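Local coordinates for protein formylmethanofuran--tetrahydromethanopterin formyltransferase (Methanosarcina barkeri, PDB 1M5S) that catalyses the reversible transfer of a formyl group from formylmethanofuran to tetrahydromethanopterin, an early step of methanogenesis from carbon dioxide, at residues P17-R22 against F79-L84; E112-V117 against E152-A157. All coordinates share one frame; numbering follows the deposited sequence.

Contact 1. Residues P17-R22 against F79-L84; sequences PIKIAR and FKYEAL
In Lys19, CG stands anti to the carbonyl carbon (chi1 -53°) and the chain bends at chi2 (-56°), and in this shape it passes across one face of the Tyr81 ring. CD does the touching, 3.8 Å from the ring centroid and offset toward the rim, in a CH-pi contact. NZ remains over the same face, 4.2 Å from that centroid, as a cation-pi partner. The aliphatic chain thus packs on the ring while the charge stays above its pi cloud; Lys113 is a further cation-pi partner of Tyr81. Deeper in, Leu84 CD2 meets Ala21 CB at 3.8 Å and also touches the backbone N of Ala21.

Toward Pro17 the contact reaches the surface. Pro17 O lies at the edge of the Phe79 ring, in its plane, 3.6 Å from CE1, and the Ile18 side chain crosses that of Phe79 at about a right angle, CG1 lying 4.1 Å from CD1. No direct hydrogen bond joins the segments. Instead, one water donates to Phe79 O and, weakly, to Pro17 O. Lys80 is the N-cap residue of helix 81-95, whose first turn packs by side chains against strand 12-26, the helix-on-sheet packing of an alpha/beta sandwich.

Contact 2. Residues E112-V117 against E152-A157; sequences EKQDNV and EENIGA. Unlike the reference sequence in segment 112-117: Asp115 (reference Phe).
Asp115 and Ile155 form a hydrogen-bonded pair of an antiparallel beta ladder, in which the short strand 113-115 lies beside the long strand 147-170. This pair is the tight part of the contact. Ile155 N donates to Asp115 O at 2.8 Å, nearly in line with the carbonyl bond, whereas Asp115 N reaches Ile155 O at 3.0 Å from a position 40° out of the carbonyl plane. Asn154 CA adds a CA-H...O contact to Asp115 O. Just beyond, Ile155 CD1 fits against Val117, equally near to CB and CG2, at the start of helix 117-122. On the face shared by Asp115, Ile155 and Ala157, Leu84 and Ile92 of helix 81-95 cover the longer strand. Asp115, which differs from the reference sequence, has its OD1 buried here with no partner in the model.

The other end is looser. Ala157 N donates only weakly to Lys113 O, at 3.4 Å, and a water takes over the next link, accepting from Lys113 N and donating to Ala157 O. Lys113 is partly exposed, and its chain bends away from the ladder.

Gln114 lies on the opposite face, over Gly156. CG is anti to the carbonyl carbon (chi1 -65°), and the bend at chi2 brings CD to 3.7 Å from Gly156 CA. The amide is held at both ends: NE2 donates to Leu108 O and Ala111 O, while OE1 accepts from Asn106 ND2 and sits 3.2 Å from Asn154 CB.

Contacts 1 and 2 lie side by side, their centres 12 Å apart, on the neighbouring strands 12-26 and 147-170. They meet directly: Arg22 O comes within 3.4 Å of Ile155 CG2, and Ile20 O within 3.5 Å of Ala157 CB. Helix 81-95 links them a second time, since Leu84 touches Ala157 as well as the strand of contact 1, and Tyr81 CG lies 3.6 Å from Lys113 CE. The pair illustrates how one helix can bridge adjacent strands, one contact joining helix to strand and the other strand to strand. Neither pair of segments touches another chain of the homotetramer, so both contacts belong to the subunit's own fold.

Contact 1. Residues P17-R22 against F79-L84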
loop_
_atom_site.group_PDB
_atom_site.type_symbol
_atom_site.label_atom_id
_atom_site.label_comp_id
_atom_site.label_asym_id
_atom_site.label_seq_id
_atom_site.Cartn_x
_atom_site.Cartn_y
_atom_site.Cartn_z
ATOM N N PRO A 17 -11.900 30.657 10.205
ATOM C CA PRO A 17 -10.452 30.876 10.288
ATOM C C PRO A 17 -9.787 29.897 11.263
ATOM O O PRO A 17 -10.414 29.426 12.227
ATOM C CB PRO A 17 -10.341 32.330 10.759
ATOM C CG PRO A 17 -11.582 32.537 11.563
ATOM C CD PRO A 17 -12.655 31.755 10.840
ATOM N N ILE A 18 -8.555 29.511 10.943
ATOM C CA ILE A 18 -7.783 28.629 11.813
ATOM C C ILE A 18 -6.285 28.898 11.644
ATOM O O ILE A 18 -5.871 29.582 10.703
ATOM C CB ILE A 18 -8.110 27.137 11.519
ATOM C CG1 ILE A 18 -7.680 26.265 12.700
ATOM C CG2 ILE A 18 -7.465 26.703 10.206
ATOM C CD1 ILE A 18 -8.439 24.956 12.830
ATOM N N LYS A 19 -5.494 28.485 12.628
ATOM C CA LYS A 19 -4.049 28.618 12.524
ATOM C C LYS A 19 -3.473 27.334 11.929
ATOM O O LYS A 19 -3.793 26.230 12.387
ATOM C CB LYS A 19 -3.445 28.885 13.904
ATOM C CG LYS A 19 -4.076 30.057 14.645
ATOM C CD LYS A 19 -4.003 31.337 13.826
ATOM C CE LYS A 19 -4.498 32.522 14.634
ATOM N NZ LYS A 19 -4.187 33.807 13.958
ATOM N N ILE A 20 -2.611 27.491 10.927
ATOM C CA ILE A 20 -2.043 26.351 10.208
ATOM C C ILE A 20 -0.516 26.413 10.183
ATOM O O ILE A 20 0.061 27.387 9.701
ATOM C CB ILE A 20 -2.570 26.278 8.739
ATOM C CG1 ILE A 20 -4.099 26.112 8.721
ATOM C CG2 ILE A 20 -1.935 25.091 8.017
ATOM C CD1 ILE A 20 -4.710 26.135 7.341
ATOM N N ALA A 21 0.122 25.365 10.710
ATOM C CA ALA A 21 1.563 25.159 10.547
ATOM C C ALA A 21 1.835 24.103 9.469
ATOM O O ALA A 21 1.162 23.088 9.425
ATOM C CB ALA A 21 2.182 24.725 11.874
ATOM N N ARG A 22 2.691 24.443 8.514
ATOM C CA ARG A 22 3.164 23.547 7.450
ATOM C C ARG A 22 4.549 23.005 7.814
ATOM O O ARG A 22 5.448 23.763 8.211
ATOM C CB ARG A 22 3.243 24.332 6.142
ATOM C CG ARG A 22 3.119 23.464 4.890
ATOM C CD ARG A 22 3.783 24.116 3.677
ATOM N NE ARG A 22 3.298 23.606 2.388
ATOM C CZ ARG A 22 3.985 23.738 1.245
ATOM N NH1 ARG A 22 5.175 24.356 1.226
ATOM N NH2 ARG A 22 3.565 23.280 0.060
ATOM N N PHE A 79 -6.979 26.434 16.667
ATOM C CA PHE A 79 -7.596 27.758 16.766
ATOM C C PHE A 79 -6.647 28.842 17.260
ATOM O O PHE A 79 -6.485 29.865 16.599
ATOM C CB PHE A 79 -8.852 27.708 17.642
ATOM C CG PHE A 79 -10.083 27.269 16.900
ATOM C CD1 PHE A 79 -10.267 27.631 15.565
ATOM C CD2 PHE A 79 -11.025 26.441 17.507
ATOM C CE1 PHE A 79 -11.366 27.171 14.838
ATOM C CE2 PHE A 79 -12.133 25.974 16.793
ATOM C CZ PHE A 79 -12.302 26.340 15.452
ATOM N N LYS A 80 -5.941 28.570 18.354
ATOM C CA LYS A 80 -4.994 29.531 18.917
ATOM C C LYS A 80 -3.532 29.176 18.623
ATOM O O LYS A 80 -3.150 28.012 18.707
ATOM C CB LYS A 80 -5.211 29.637 20.426
ATOM C CG LYS A 80 -6.237 30.687 20.822
ATOM C CD LYS A 80 -7.428 30.079 21.546
ATOM C CE LYS A 80 -8.481 31.142 21.828
ATOM N NZ LYS A 80 -8.834 31.911 20.594
ATOM N N TYR A 81 -2.712 30.191 18.342
ATOM C CA TYR A 81 -1.277 30.021 18.077
ATOM C C TYR A 81 -0.501 29.326 19.203
ATOM O O TYR A 81 0.543 28.721 18.957
ATOM C CB TYR A 81 -0.617 31.377 17.812
ATOM C CG TYR A 81 -0.574 31.815 16.362
ATOM C CD1 TYR A 81 -0.465 30.888 15.325
ATOM C CD2 TYR A 81 -0.586 33.169 16.034
ATOM C CE1 TYR A 81 -0.366 31.309 13.986
ATOM C CE2 TYR A 81 -0.492 33.600 14.711
ATOM C CZ TYR A 81 -0.381 32.669 13.693
ATOM O OH TYR A 81 -0.276 33.111 12.391
ATOM N N GLU A 82 -0.942 29.527 20.444
ATOM C CA GLU A 82 -0.330 28.892 21.610
ATOM C C GLU A 82 -0.486 27.375 21.550
ATOM O O GLU A 82 0.463 26.629 21.809
ATOM C CB GLU A 82 -0.975 29.430 22.895
ATOM C CG GLU A 82 -0.630 28.654 24.172
ATOM C CD GLU A 82 -1.481 29.072 25.369
ATOM O OE1 GLU A 82 -1.590 30.291 25.631
ATOM O OE2 GLU A 82 -2.037 28.182 26.052
ATOM N N ALA A 83 -1.697 26.932 21.230
ATOM C CA ALA A 83 -1.999 25.513 21.101
ATOM C C ALA A 83 -1.219 24.855 19.960
ATOM O O ALA A 83 -0.797 23.706 20.077
ATOM C CB ALA A 83 -3.499 25.321 20.897
ATOM N N LEU A 84 -0.983 25.608 18.889
ATOM C CA LEU A 84 -0.277 25.110 17.711
ATOM C C LEU A 84 1.179 24.741 17.997
ATOM O O LEU A 84 1.618 23.643 17.656
ATOM C CB LEU A 84 -0.329 26.146 16.586
ATOM C CG LEU A 84 0.087 25.638 15.204
ATOM C CD1 LEU A 84 -0.702 24.375 14.879
ATOM C CD2 LEU A 84 -0.143 26.709 14.149
HETATM O O HOH W 1 -8.405 30.684 14.352
#

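Contact 2. Residues E112-V117 against E152-A157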
loop_
_atom_site.group_PDB
_atom_site.type_symbol
_atom_site.label_atom_id
_atom_site.label_comp_id
_atom_site.label_asym_id
_atom_site.label_seq_id
_atom_site.Cartn_x
_atom_site.Cartn_y
_atom_site.Cartn_z
ATOM N N GLU A 112 5.347 35.063 8.530
ATOM C CA GLU A 112 5.668 36.026 9.577
ATOM C C GLU A 112 5.780 35.377 10.953
ATOM O O GLU A 112 6.679 35.706 11.729
ATOM C CB GLU A 112 4.633 37.152 9.619
ATOM C CG GLU A 112 5.180 38.436 10.228
ATOM C CD GLU A 112 4.092 39.335 10.774
ATOM O OE1 GLU A 112 3.449 38.956 11.779
ATOM O OE2 GLU A 112 3.893 40.429 10.203
ATOM N N LYS A 113 4.853 34.475 11.264
ATOM C CA LYS A 113 4.910 33.714 12.512
ATOM C C LYS A 113 5.848 32.504 12.364
ATOM O O LYS A 113 5.913 31.900 11.298
ATOM C CB LYS A 113 3.504 33.252 12.900
ATOM C CG LYS A 113 3.162 33.476 14.355
ATOM C CD LYS A 113 3.530 32.276 15.189
ATOM C CE LYS A 113 3.010 32.418 16.604
ATOM N NZ LYS A 113 3.766 33.439 17.371
ATOM N N GLN A 114 6.663 32.253 13.390
ATOM C CA GLN A 114 7.621 31.142 13.403
ATOM C C GLN A 114 7.746 30.553 14.806
ATOM O O GLN A 114 8.052 31.266 15.765
ATOM C CB GLN A 114 9.007 31.608 12.949
ATOM C CG GLN A 114 9.096 32.076 11.511
ATOM C CD GLN A 114 9.053 30.940 10.514
ATOM O OE1 GLN A 114 9.203 29.772 10.875
ATOM N NE2 GLN A 114 8.861 31.278 9.242
ATOM N N ASP A 115 7.505 29.253 14.926
ATOM C CA ASP A 115 7.712 28.554 16.186
ATOM C C ASP A 115 9.075 27.860 16.126
ATOM O O ASP A 115 9.431 27.279 15.100
ATOM C CB ASP A 115 6.592 27.535 16.414
ATOM C CG ASP A 115 5.217 28.186 16.526
ATOM O OD1 ASP A 115 4.418 28.086 15.569
ATOM O OD2 ASP A 115 4.923 28.786 17.582
ATOM N N ASN A 116 9.879 28.008 17.177
ATOM C CA ASN A 116 11.257 27.509 17.151
ATOM C C ASN A 116 11.362 26.044 17.582
ATOM O O ASN A 116 12.246 25.668 18.355
ATOM C CB ASN A 116 12.175 28.410 18.002
ATOM C CG ASN A 116 11.903 28.302 19.505
ATOM O OD1 ASN A 116 10.824 27.878 19.945
ATOM N ND2 ASN A 116 12.901 28.681 20.302
ATOM N N VAL A 117 10.540 25.208 16.951
ATOM C CA VAL A 117 10.419 23.789 17.277
ATOM C C VAL A 117 11.764 23.044 17.258
ATOM O O VAL A 117 12.076 22.302 18.186
ATOM C CB VAL A 117 9.432 23.101 16.299
ATOM C CG1 VAL A 117 9.190 21.652 16.705
ATOM C CG2 VAL A 117 8.120 23.871 16.269
ATOM N N GLU A 152 15.057 21.600 11.210
ATOM C CA GLU A 152 15.194 23.040 10.988
ATOM C C GLU A 152 14.768 23.819 12.235
ATOM O O GLU A 152 13.928 23.354 13.015
ATOM C CB GLU A 152 14.345 23.473 9.793
ATOM C CG GLU A 152 14.492 24.942 9.420
ATOM C CD GLU A 152 14.090 25.229 7.983
ATOM O OE1 GLU A 152 13.752 24.277 7.250
ATOM O OE2 GLU A 152 14.125 26.412 7.580
ATOM N N GLU A 153 15.370 24.988 12.439
ATOM C CA GLU A 153 15.141 25.747 13.662
ATOM C C GLU A 153 13.660 26.046 13.894
ATOM O O GLU A 153 13.124 25.802 14.980
ATOM C CB GLU A 153 15.925 27.055 13.624
ATOM C CG GLU A 153 15.678 27.933 14.846
ATOM C CD GLU A 153 16.473 29.216 14.813
ATOM O OE1 GLU A 153 16.468 29.901 13.764
ATOM O OE2 GLU A 153 17.111 29.528 15.841
ATOM N N ASN A 154 12.998 26.511 12.840
ATOM C CA ASN A 154 11.642 27.034 12.943
ATOM C C ASN A 154 10.648 26.260 12.086
ATOM O O ASN A 154 11.002 25.708 11.044
ATOM C CB ASN A 154 11.612 28.508 12.515
ATOM C CG ASN A 154 12.131 29.444 13.590
ATOM O OD1 ASN A 154 11.906 29.233 14.786
ATOM N ND2 ASN A 154 12.803 30.506 13.164
ATOM N N ILE A 155 9.391 26.282 12.509
ATOM C CA ILE A 155 8.275 25.922 11.642
ATOM C C ILE A 155 7.275 27.085 11.556
ATOM O O ILE A 155 6.738 27.539 12.573
ATOM C CB ILE A 155 7.567 24.650 12.155
ATOM C CG1 ILE A 155 8.440 23.430 11.873
ATOM C CG2 ILE A 155 6.210 24.481 11.480
ATOM C CD1 ILE A 155 8.406 22.424 12.967
ATOM N N GLY A 156 7.042 27.559 10.335
ATOM C CA GLY A 156 6.133 28.669 10.114
ATOM C C GLY A 156 4.667 28.306 10.242
ATOM O O GLY A 156 4.267 27.148 10.051
ATOM N N ALA A 157 3.861 29.321 10.535
ATOM C CA ALA A 157 2.417 29.171 10.673
ATOM C C ALA A 157 1.732 30.437 10.164
ATOM O O ALA A 157 2.360 31.495 10.074
ATOM C CB ALA A 157 2.052 28.916 12.135
HETATM O O HOH W 2 2.095 34.415 10.033
#